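Local coordinates for protein xyloglucan-specific endo-beta-1,4-glucanase GH12 (Aspergillus niveus, PDB 4NPR) that probably hydrolyses internal beta-1,4-glucosidic linkages of xyloglucan, retaining the beta-configuration, and leaves other cell-wall polysaccharides untouched, at residues A[39-44]-A[87-92]; A[57-62]-A[69-74]; A[106-111]-A[233-238]; A[118-123]-A[224-229]. One frame throughout, in Å; residues are numbered along the deposited sequence.

All four contacts join antiparallel strands of one beta-jelly roll. Interactions 1 and 4 belong to the larger sheet, their centres about 16 Å apart, where strands 87-97 and 215-226 are neighbours. Interactions 2 and 3 lie in the smaller sheet, centres about 11 Å apart, where strand 67-77 runs beside strand 231-240. Along the chain, interaction 2 is nested within the loop closed by interaction 1, and interaction 4 within that closed by interaction 3. The sheets meet through side chains: Leu41 packs on Trp70, Tyr39 on Tyr238, Trp108 on Tyr123, Trp74 on Pro225. A local hairpin (interaction 2) and three long-range pairings thus build the two layers, whose facing side chains fill the core.

Interaction 1. Residues A[39-44]-A[87-92]; sequences YILYNN and ANAALQ
Within the larger sheet of the GH12 beta-jelly roll, Ile40 and Ala90 form an antiparallel hydrogen-bonded pair between strands 39-42 and 87-91, with the non-hydrogen-bonded pairs Tyr39-Leu91 and Leu41-Ala89 on either side of it. Ala90 N reaches Ile40 O at 3.0 Å, almost straight at 173° about the hydrogen, and Ile40 N returns a bond to Ala90 O at 3.1 Å. Farther along, Asn88 O accepts Tyr42 N and also meets the CA-H of Leu41. On the face carrying Ile40 and Tyr42, the Tyr42 ring lies over its own strand, CG anti to the carbonyl carbon (chi1 -68°). Ile40 CG2 sits over the rim of one ring face, 3.4 Å above the plane, while Ala90 CB lies in plane at the edge, 3.9 Å from Tyr42 CE2. Beside this ring the Asn88 amide points the same way, its plane only 19° off, and its ND2 donates to Phe86 O. On the other face Tyr39 CE1 meets Leu91 CD1 at 3.7 Å, and Leu41 CD1 comes within 4.2 Å of Ala89 CB. Leu41 continues onto Thr58 and Phe60 of strand 53-64 in the opposing sheet, and Tyr39 OH is hydrogen-bonded with Asn66 O and Val240 N. Strand 33-36 borders 39-42 at the sheet's margin; strand 215-226 lies beyond 87-97.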
# COMPACT_ATOMS: atom_id res chain seq x y z
N TYR A 39 -6.46 3.15 -13.30
CA TYR A 39 -5.51 2.36 -12.52
C TYR A 39 -4.50 1.69 -13.47
O TYR A 39 -4.75 1.55 -14.65
CB TYR A 39 -6.24 1.32 -11.65
CG TYR A 39 -7.28 1.92 -10.70
CD1 TYR A 39 -6.89 2.48 -9.47
CD2 TYR A 39 -8.67 1.96 -11.02
CE1 TYR A 39 -7.81 3.03 -8.59
CE2 TYR A 39 -9.60 2.51 -10.12
CZ TYR A 39 -9.16 3.05 -8.91
OH TYR A 39 -10.03 3.61 -8.00
N ILE A 40 -3.31 1.40 -12.95
CA ILE A 40 -2.41 0.44 -13.53
C ILE A 40 -2.19 -0.55 -12.40
O ILE A 40 -1.92 -0.16 -11.24
CB ILE A 40 -1.07 1.07 -13.94
CG1 ILE A 40 -1.27 2.06 -15.10
CG2 ILE A 40 -0.09 0.01 -14.43
CD1 ILE A 40 -0.11 3.01 -15.29
N LEU A 41 -2.39 -1.82 -12.71
CA LEU A 41 -2.27 -2.87 -11.73
C LEU A 41 -0.96 -3.55 -12.01
O LEU A 41 -0.70 -3.93 -13.14
CB LEU A 41 -3.43 -3.85 -11.87
CG LEU A 41 -3.48 -5.08 -10.98
CD1 LEU A 41 -3.81 -4.71 -9.55
CD2 LEU A 41 -4.56 -6.03 -11.47
N TYR A 42 -0.16 -3.74 -10.98
CA TYR A 42 1.24 -4.19 -11.11
C TYR A 42 1.46 -5.46 -10.33
O TYR A 42 0.94 -5.60 -9.26
CB TYR A 42 2.20 -3.17 -10.48
CG TYR A 42 2.31 -1.84 -11.16
CD1 TYR A 42 3.24 -1.65 -12.21
CD2 TYR A 42 1.54 -0.73 -10.74
CE1 TYR A 42 3.39 -0.41 -12.82
CE2 TYR A 42 1.68 0.52 -11.37
CZ TYR A 42 2.61 0.66 -12.39
OH TYR A 42 2.79 1.86 -13.03
N ASN A 43 2.28 -6.34 -10.87
CA ASN A 43 2.76 -7.53 -10.18
C ASN A 43 3.99 -7.10 -9.32
O ASN A 43 4.03 -7.37 -8.10
CB ASN A 43 3.13 -8.60 -11.22
CG ASN A 43 3.12 -10.01 -10.68
OD1 ASN A 43 2.36 -10.37 -9.81
ND2 ASN A 43 3.95 -10.83 -11.25
N ASN A 44 4.95 -6.40 -9.93
CA ASN A 44 5.99 -5.67 -9.19
C ASN A 44 6.72 -6.57 -8.17
O ASN A 44 6.68 -6.37 -6.97
CB ASN A 44 5.35 -4.44 -8.53
CG ASN A 44 6.33 -3.55 -7.79
OD1 ASN A 44 7.49 -3.45 -8.12
ND2 ASN A 44 5.84 -2.87 -6.77
N ALA A 87 2.58 -6.05 -5.31
CA ALA A 87 1.52 -6.00 -6.29
C ALA A 87 0.43 -5.11 -5.71
O ALA A 87 0.00 -5.30 -4.59
CB ALA A 87 0.96 -7.39 -6.51
N ASN A 88 -0.02 -4.16 -6.53
CA ASN A 88 -0.86 -3.08 -6.10
C ASN A 88 -1.59 -2.51 -7.27
O ASN A 88 -1.17 -2.63 -8.43
CB ASN A 88 -0.01 -1.95 -5.51
CG ASN A 88 0.88 -1.30 -6.54
OD1 ASN A 88 0.59 -0.23 -7.07
ND2 ASN A 88 1.98 -1.96 -6.86
N ALA A 89 -2.70 -1.86 -6.97
CA ALA A 89 -3.36 -0.97 -7.92
C ALA A 89 -2.93 0.50 -7.62
O ALA A 89 -3.13 0.98 -6.53
CB ALA A 89 -4.87 -1.10 -7.78
N ALA A 90 -2.42 1.20 -8.64
CA ALA A 90 -1.98 2.59 -8.56
C ALA A 90 -2.91 3.51 -9.35
O ALA A 90 -3.22 3.29 -10.53
CB ALA A 90 -0.56 2.72 -9.09
N LEU A 91 -3.35 4.56 -8.69
CA LEU A 91 -4.24 5.50 -9.30
C LEU A 91 -3.41 6.42 -10.17
O LEU A 91 -2.35 6.85 -9.74
CB LEU A 91 -4.92 6.33 -8.23
CG LEU A 91 -5.91 7.36 -8.74
CD1 LEU A 91 -7.13 6.62 -9.29
CD2 LEU A 91 -6.28 8.35 -7.63
N GLN A 92 -3.91 6.73 -11.36
CA GLN A 92 -3.26 7.63 -12.32
C GLN A 92 -3.95 8.97 -12.24
O GLN A 92 -5.13 9.11 -12.51
CB GLN A 92 -3.36 7.05 -13.73
CG GLN A 92 -2.86 5.61 -13.83
CD GLN A 92 -1.38 5.47 -13.40
OE1 GLN A 92 -1.07 4.85 -12.37
NE2 GLN A 92 -0.49 6.04 -14.17

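Interaction 2. Residues A[57-62]-A[69-74]; sequences CTTFES and VWNTKW
From Cys57-Lys73 to Ser62-Val69, five antiparallel pairs join segments 57-62 and 69-74, whose strand directions differ by 164°, with the register slipping by one residue at Glu61. There Val69 O takes two donors, Glu61 N at 2.9 Å and, more weakly, Ser62 N at 3.3 Å. Between them and Cys57, Thr59 and Asn71 exchange backbone bonds. On the inner face the two threonine hydroxyls meet, Thr58 OG1 lying 2.9 Å from Thr72 OG1. The latter is anti to its own nitrogen (chi1 -172°), which also brings it to 3.0 Å from Cys57 O; Gln56 NE2 and, for Thr58, Asn43 OD1 add outside partners. Next along this face, Trp70 CB presses close on Thr59 O, at 3.1 Å, and its six-membered ring approaches Thr58 CG2. The outer face is wetter. Asn71 and Thr59 run side by side, with Asn71 OD1 3.7 Å from Thr59 CB, and one water donates to both Asn71 OD1 and Cys57 O. A bend at chi2 (84°) folds Glu61 back along the opposite strand, leaving OE1 3.6 Å from Trp70 CA, and a second water joins OE1 to Trp70 O, the latter bond weak. With Glu61 and Ser62 both facing Val69, this is a classic beta bulge, set in the hairpin 53-64/67-77 of the smaller jelly-roll sheet; the Cys57-Cys28 disulfide links strand 53-64 to the chain just after its neighbour, edge strand 25-27.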
# COMPACT_ATOMS: atom_id res chain seq x y z
N CYS A 57 1.67 -14.49 -9.19
CA CYS A 57 0.85 -14.05 -10.33
C CYS A 57 -0.30 -13.18 -9.87
O CYS A 57 -0.96 -13.44 -8.86
CB CYS A 57 0.24 -15.25 -11.08
SG CYS A 57 1.48 -16.44 -11.63
N THR A 58 -0.55 -12.14 -10.64
CA THR A 58 -1.56 -11.15 -10.31
C THR A 58 -2.65 -11.21 -11.36
O THR A 58 -2.39 -11.42 -12.55
CB THR A 58 -0.88 -9.77 -10.23
OG1 THR A 58 -0.12 -9.71 -9.03
CG2 THR A 58 -1.86 -8.63 -10.20
N THR A 59 -3.91 -11.03 -10.96
CA THR A 59 -5.03 -11.11 -11.93
C THR A 59 -5.98 -9.96 -11.82
O THR A 59 -6.54 -9.69 -10.79
CB THR A 59 -5.84 -12.42 -11.75
OG1 THR A 59 -4.98 -13.56 -11.91
CG2 THR A 59 -7.04 -12.51 -12.75
N PHE A 60 -6.20 -9.28 -12.92
CA PHE A 60 -7.24 -8.29 -13.00
C PHE A 60 -8.51 -9.02 -13.36
O PHE A 60 -8.49 -9.86 -14.24
CB PHE A 60 -6.91 -7.29 -14.08
CG PHE A 60 -8.09 -6.50 -14.53
CD1 PHE A 60 -8.60 -5.49 -13.74
CD2 PHE A 60 -8.67 -6.75 -15.77
CE1 PHE A 60 -9.67 -4.73 -14.17
CE2 PHE A 60 -9.75 -5.99 -16.21
CZ PHE A 60 -10.25 -4.98 -15.41
N GLU A 61 -9.61 -8.69 -12.68
CA GLU A 61 -10.88 -9.33 -12.93
C GLU A 61 -11.82 -8.42 -13.69
O GLU A 61 -12.33 -8.80 -14.73
CB GLU A 61 -11.58 -9.70 -11.63
CG GLU A 61 -11.69 -11.18 -11.42
CD GLU A 61 -10.44 -11.73 -10.81
OE1 GLU A 61 -10.04 -11.18 -9.75
OE2 GLU A 61 -9.90 -12.70 -11.39
N SER A 62 -12.08 -7.23 -13.14
CA SER A 62 -13.09 -6.35 -13.68
C SER A 62 -12.98 -4.94 -13.15
O SER A 62 -12.33 -4.69 -12.15
CB SER A 62 -14.48 -6.89 -13.33
OG SER A 62 -14.71 -6.90 -11.93
N VAL A 69 -11.58 -4.79 -9.25
CA VAL A 69 -11.64 -6.10 -8.60
C VAL A 69 -10.46 -6.90 -9.15
O VAL A 69 -10.28 -7.02 -10.36
CB VAL A 69 -13.00 -6.81 -8.95
CG1 VAL A 69 -13.15 -8.19 -8.29
CG2 VAL A 69 -14.18 -5.87 -8.58
N TRP A 70 -9.60 -7.39 -8.26
CA TRP A 70 -8.41 -8.12 -8.69
C TRP A 70 -7.93 -9.04 -7.60
O TRP A 70 -8.50 -9.04 -6.49
CB TRP A 70 -7.27 -7.17 -9.06
CG TRP A 70 -6.74 -6.26 -7.94
CD1 TRP A 70 -7.31 -5.09 -7.48
CD2 TRP A 70 -5.51 -6.41 -7.20
NE1 TRP A 70 -6.51 -4.52 -6.50
CE2 TRP A 70 -5.40 -5.31 -6.32
CE3 TRP A 70 -4.50 -7.36 -7.20
CZ2 TRP A 70 -4.32 -5.15 -5.46
CZ3 TRP A 70 -3.43 -7.20 -6.35
CH2 TRP A 70 -3.35 -6.12 -5.49
N ASN A 71 -6.88 -9.81 -7.93
CA ASN A 71 -6.19 -10.61 -6.95
C ASN A 71 -4.75 -10.94 -7.31
O ASN A 71 -4.29 -10.75 -8.44
CB ASN A 71 -6.94 -11.93 -6.70
CG ASN A 71 -6.77 -12.93 -7.82
OD1 ASN A 71 -5.64 -13.33 -8.18
ND2 ASN A 71 -7.91 -13.39 -8.37
N THR A 72 -4.06 -11.48 -6.32
CA THR A 72 -2.77 -12.02 -6.56
C THR A 72 -2.55 -13.30 -5.74
O THR A 72 -3.10 -13.44 -4.65
CB THR A 72 -1.71 -10.95 -6.28
OG1 THR A 72 -0.43 -11.43 -6.69
CG2 THR A 72 -1.64 -10.61 -4.82
N LYS A 73 -1.71 -14.19 -6.26
CA LYS A 73 -1.46 -15.48 -5.68
C LYS A 73 -0.00 -15.69 -5.63
O LYS A 73 0.70 -15.35 -6.57
CB LYS A 73 -2.07 -16.54 -6.57
CG LYS A 73 -3.57 -16.37 -6.67
CD LYS A 73 -4.29 -17.37 -7.56
CE LYS A 73 -5.79 -17.25 -7.29
NZ LYS A 73 -6.57 -17.31 -8.55
N TRP A 74 0.48 -16.29 -4.55
CA TRP A 74 1.90 -16.36 -4.34
C TRP A 74 2.35 -17.40 -3.35
O TRP A 74 1.60 -17.80 -2.49
CB TRP A 74 2.47 -14.97 -3.93
CG TRP A 74 1.91 -14.32 -2.66
CD1 TRP A 74 0.90 -13.40 -2.59
CD2 TRP A 74 2.34 -14.54 -1.30
NE1 TRP A 74 0.67 -13.04 -1.28
CE2 TRP A 74 1.53 -13.73 -0.47
CE3 TRP A 74 3.33 -15.32 -0.72
CZ2 TRP A 74 1.70 -13.67 0.91
CZ3 TRP A 74 3.49 -15.28 0.68
CH2 TRP A 74 2.66 -14.46 1.47
O HOH W 1 -3.80 -14.17 -9.87
O HOH W 2 -10.82 -10.96 -6.84

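Interaction 3. Residues A[106-111]-A[233-238]; sequences STWKWN and FTVSDY. With SO4 (sulfate ion), chain C.
Tyr238 drives its ring edge into the face of Trp108, a T-shaped pair with planes at 73° and centroids 4.9 Å apart between the tyrosine and the five-membered ring. Tyr238 CD1 does the touching, 3.6 Å from Trp108 CG. Trp110 holds CG between its backbone nitrogen and carbonyl carbon (chi1 58°), with CD1 over the rim of the opposite Trp108 face, while Val235 CG2 fills the edge in plane, 3.7 Å from Trp108 NE1. The Phe233 and Trp110 side chains run at about a right angle to each other, Phe233 CE1 3.5 Å from Trp110 CB, and Phe233 also brings CZ to Trp108 CZ2. On the outward face, Lys109 CB rests 3.2 Å from Asp237 OD1, yet the lysine amine bends away toward its own strand. Thr107 OG1 is hydrogen-bonded to Ser194 and lies 3.3 Å from O1 of a sulfate, at most a weak contact; the ion, probably from the crystallisation liquor, is hydrogen-bonded by Thr67 and Ser239. Lys109 O accepts Ser236 N at 3.1 Å at a beta bulge, where strand 231-240 turns a corner. The inward rings, packed on Val121 and Ala221 of the larger sheet, form part of the core between the two jelly-roll layers.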
# COMPACT_ATOMS: atom_id res chain seq x y z
N SER A 106 -11.60 6.68 -0.27
CA SER A 106 -11.26 5.32 -0.75
C SER A 106 -12.13 4.26 -0.09
O SER A 106 -12.42 4.36 1.09
CB SER A 106 -9.79 4.99 -0.42
OG SER A 106 -9.37 3.72 -0.95
N THR A 107 -12.48 3.21 -0.82
CA THR A 107 -13.16 2.08 -0.22
C THR A 107 -12.46 0.80 -0.65
O THR A 107 -12.16 0.63 -1.82
CB THR A 107 -14.67 2.03 -0.63
OG1 THR A 107 -15.37 3.19 -0.12
CG2 THR A 107 -15.36 0.71 -0.09
N TRP A 108 -12.24 -0.12 0.30
CA TRP A 108 -11.42 -1.28 0.06
C TRP A 108 -12.00 -2.41 0.87
O TRP A 108 -12.23 -2.26 2.04
CB TRP A 108 -9.97 -1.03 0.51
CG TRP A 108 -8.90 -1.96 -0.02
CD1 TRP A 108 -9.06 -2.96 -0.94
CD2 TRP A 108 -7.50 -1.89 0.25
NE1 TRP A 108 -7.84 -3.56 -1.20
CE2 TRP A 108 -6.87 -2.90 -0.50
CE3 TRP A 108 -6.71 -1.07 1.06
CZ2 TRP A 108 -5.51 -3.11 -0.46
CZ3 TRP A 108 -5.36 -1.27 1.10
CH2 TRP A 108 -4.77 -2.29 0.34
N LYS A 109 -12.21 -3.54 0.20
CA LYS A 109 -12.53 -4.77 0.83
C LYS A 109 -11.54 -5.84 0.33
O LYS A 109 -11.37 -6.02 -0.90
CB LYS A 109 -13.96 -5.16 0.42
CG LYS A 109 -14.35 -6.59 0.77
CD LYS A 109 -14.21 -6.78 2.28
CE LYS A 109 -14.94 -8.02 2.76
NZ LYS A 109 -14.09 -9.19 2.50
N TRP A 110 -10.91 -6.56 1.25
CA TRP A 110 -9.96 -7.62 0.89
C TRP A 110 -10.06 -8.82 1.78
O TRP A 110 -10.65 -8.78 2.86
CB TRP A 110 -8.51 -7.14 0.92
CG TRP A 110 -8.06 -6.59 2.26
CD1 TRP A 110 -8.18 -5.33 2.66
CD2 TRP A 110 -7.46 -7.32 3.37
NE1 TRP A 110 -7.71 -5.20 3.97
CE2 TRP A 110 -7.26 -6.40 4.41
CE3 TRP A 110 -7.10 -8.65 3.57
CZ2 TRP A 110 -6.66 -6.75 5.62
CZ3 TRP A 110 -6.53 -9.00 4.82
CH2 TRP A 110 -6.32 -8.06 5.81
N ASN A 111 -9.44 -9.89 1.30
CA ASN A 111 -9.33 -11.16 2.01
C ASN A 111 -8.01 -11.91 1.72
O ASN A 111 -7.50 -11.88 0.63
CB ASN A 111 -10.51 -12.06 1.64
CG ASN A 111 -10.57 -13.28 2.51
OD1 ASN A 111 -10.76 -13.14 3.73
ND2 ASN A 111 -10.30 -14.47 1.93
N PHE A 233 -4.58 -13.33 -2.18
CA PHE A 233 -5.04 -12.04 -1.73
C PHE A 233 -6.09 -11.58 -2.76
O PHE A 233 -5.79 -11.42 -3.93
CB PHE A 233 -3.88 -11.07 -1.64
CG PHE A 233 -4.29 -9.66 -1.35
CD1 PHE A 233 -4.86 -9.32 -0.13
CD2 PHE A 233 -4.12 -8.67 -2.30
CE1 PHE A 233 -5.23 -8.04 0.14
CE2 PHE A 233 -4.47 -7.35 -2.01
CZ PHE A 233 -5.02 -7.04 -0.80
N THR A 234 -7.30 -11.40 -2.27
CA THR A 234 -8.50 -11.19 -3.04
C THR A 234 -8.97 -9.81 -2.66
O THR A 234 -9.33 -9.55 -1.51
CB THR A 234 -9.60 -12.20 -2.63
OG1 THR A 234 -9.11 -13.53 -2.79
CG2 THR A 234 -10.84 -12.06 -3.46
N VAL A 235 -8.95 -8.92 -3.64
CA VAL A 235 -9.52 -7.58 -3.50
C VAL A 235 -10.87 -7.57 -4.21
O VAL A 235 -10.91 -7.56 -5.41
CB VAL A 235 -8.58 -6.55 -4.13
CG1 VAL A 235 -9.23 -5.19 -4.23
CG2 VAL A 235 -7.29 -6.50 -3.33
N SER A 236 -11.96 -7.60 -3.47
CA SER A 236 -13.24 -7.81 -4.12
C SER A 236 -13.86 -6.46 -4.52
O SER A 236 -14.75 -6.40 -5.36
CB SER A 236 -14.14 -8.76 -3.31
OG SER A 236 -14.40 -8.24 -2.05
N ASP A 237 -13.34 -5.37 -3.95
CA ASP A 237 -13.49 -4.05 -4.50
C ASP A 237 -12.53 -3.03 -3.87
O ASP A 237 -12.22 -3.07 -2.68
CB ASP A 237 -14.94 -3.58 -4.40
CG ASP A 237 -15.35 -3.31 -3.01
OD1 ASP A 237 -15.53 -4.31 -2.27
OD2 ASP A 237 -15.48 -2.10 -2.65
N TYR A 238 -12.02 -2.15 -4.72
CA TYR A 238 -11.09 -1.12 -4.33
C TYR A 238 -11.41 0.10 -5.19
O TYR A 238 -11.60 -0.03 -6.40
CB TYR A 238 -9.61 -1.54 -4.53
CG TYR A 238 -8.65 -0.37 -4.27
CD1 TYR A 238 -8.36 0.05 -2.97
CD2 TYR A 238 -8.11 0.36 -5.31
CE1 TYR A 238 -7.56 1.15 -2.71
CE2 TYR A 238 -7.30 1.45 -5.08
CZ TYR A 238 -7.00 1.85 -3.78
OH TYR A 238 -6.17 2.93 -3.56
S SO4 C . -17.17 2.46 -4.37
O1 SO4 C . -17.08 2.46 -2.89
O2 SO4 C . -16.11 1.54 -4.87
O3 SO4 C . -18.52 1.97 -4.75
O4 SO4 C . -16.96 3.84 -4.93

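Interaction 4. Residues A[118-123]-A[224-229]; sequences VADVAY and EPFSGS
The ring of Phe226 turns its edge to the opposite strand: Val118 O lies in plane there, and Ala119 N is 4.0 Å from Phe226 CD1. Val118 CG1 meets the base of the same side chain, 3.7 Å from Phe226 CB, the two side chains crossing at about a right angle. The other flat groups are the carboxylates of Asp120 and Glu224, planes 53° apart, with Asp120 OD2 2.6 Å from Glu224 OE1. Asp120 holds CG between its backbone nitrogen and carbonyl carbon (chi1 70°), which sets OD2 3.4 Å from Glu224 CB, and OD2 also faces the Phe226 edge. Backbone bonds run both ways between these two acids, including Asp120 N to Glu224 O at 2.8 Å. At the strand end Val118 O takes two donors: Phe226 N at 2.7 Å, tilted from the carbonyl plane, and Ser227 N at 3.2 Å, in plane on a lone pair, a classic beta bulge. Ala119 and Pro225 occupy the other face, toward Trp74. Chemically, one side is apolar and closes on the smaller sheet; the other is mixed, two acid groups in contact, Asp120 against Trp142 and Glu224 against Met140, sharing their face with Val118 and lying by the Phe226 edge.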
# COMPACT_ATOMS: atom_id res chain seq x y z
N VAL A 118 3.07 -14.29 6.09
CA VAL A 118 3.74 -13.11 6.64
C VAL A 118 3.71 -12.09 5.50
O VAL A 118 4.29 -12.31 4.46
CB VAL A 118 5.20 -13.42 7.07
CG1 VAL A 118 5.86 -12.22 7.75
CG2 VAL A 118 5.27 -14.65 7.95
N ALA A 119 3.01 -10.99 5.71
CA ALA A 119 2.59 -10.08 4.63
C ALA A 119 1.90 -8.93 5.27
O ALA A 119 1.38 -9.07 6.37
CB ALA A 119 1.60 -10.75 3.69
N ASP A 120 1.93 -7.80 4.61
CA ASP A 120 1.06 -6.67 4.95
C ASP A 120 0.09 -6.35 3.82
O ASP A 120 0.29 -6.80 2.68
CB ASP A 120 1.85 -5.41 5.38
CG ASP A 120 2.61 -4.74 4.25
OD1 ASP A 120 2.02 -4.31 3.24
OD2 ASP A 120 3.83 -4.59 4.40
N VAL A 121 -0.98 -5.64 4.19
CA VAL A 121 -1.95 -5.07 3.27
C VAL A 121 -1.98 -3.58 3.57
O VAL A 121 -2.26 -3.18 4.67
CB VAL A 121 -3.37 -5.67 3.46
CG1 VAL A 121 -4.30 -5.19 2.35
CG2 VAL A 121 -3.31 -7.20 3.48
N ALA A 122 -1.74 -2.76 2.55
CA ALA A 122 -1.32 -1.41 2.77
C ALA A 122 -1.63 -0.54 1.56
O ALA A 122 -1.54 -1.00 0.41
CB ALA A 122 0.18 -1.40 3.03
N TYR A 123 -2.06 0.69 1.88
CA TYR A 123 -1.89 1.83 1.03
C TYR A 123 -0.45 2.27 1.15
O TYR A 123 0.15 2.20 2.23
CB TYR A 123 -2.75 3.04 1.42
CG TYR A 123 -4.22 2.85 1.37
CD1 TYR A 123 -4.90 2.26 2.44
CD2 TYR A 123 -4.94 3.25 0.28
CE1 TYR A 123 -6.28 2.08 2.40
CE2 TYR A 123 -6.31 3.10 0.23
CZ TYR A 123 -6.99 2.49 1.28
OH TYR A 123 -8.38 2.35 1.23
N GLU A 224 2.24 -6.54 0.60
CA GLU A 224 3.70 -6.83 0.62
C GLU A 224 3.93 -8.13 1.36
O GLU A 224 3.84 -8.17 2.59
CB GLU A 224 4.53 -5.74 1.33
CG GLU A 224 4.71 -4.46 0.56
CD GLU A 224 5.47 -3.38 1.37
OE1 GLU A 224 5.27 -3.32 2.61
OE2 GLU A 224 6.22 -2.54 0.78
N PRO A 225 4.23 -9.19 0.64
CA PRO A 225 4.50 -10.46 1.29
C PRO A 225 5.97 -10.69 1.67
O PRO A 225 6.88 -10.28 0.93
CB PRO A 225 4.06 -11.46 0.24
CG PRO A 225 4.36 -10.80 -1.04
CD PRO A 225 4.02 -9.35 -0.81
N PHE A 226 6.19 -11.37 2.79
CA PHE A 226 7.53 -11.79 3.22
C PHE A 226 7.72 -13.31 2.99
O PHE A 226 8.71 -13.72 2.41
CB PHE A 226 7.78 -11.38 4.66
CG PHE A 226 7.72 -9.86 4.91
CD1 PHE A 226 6.50 -9.17 4.95
CD2 PHE A 226 8.87 -9.13 5.18
CE1 PHE A 226 6.44 -7.79 5.24
CE2 PHE A 226 8.82 -7.75 5.44
CZ PHE A 226 7.61 -7.08 5.48
N SER A 227 6.74 -14.12 3.38
CA SER A 227 6.76 -15.55 3.14
C SER A 227 5.41 -16.21 3.42
O SER A 227 4.53 -15.62 4.05
CB SER A 227 7.77 -16.21 4.02
OG SER A 227 7.35 -16.06 5.35
N GLY A 228 5.30 -17.44 2.93
CA GLY A 228 4.08 -18.24 2.97
C GLY A 228 3.92 -19.11 1.72
O GLY A 228 4.73 -19.04 0.79
N SER A 229 2.90 -19.96 1.71
CA SER A 229 2.56 -20.81 0.53
C SER A 229 1.08 -20.79 0.27
O SER A 229 0.30 -20.69 1.23
CB SER A 229 3.05 -22.27 0.69
OG SER A 229 3.05 -22.66 2.04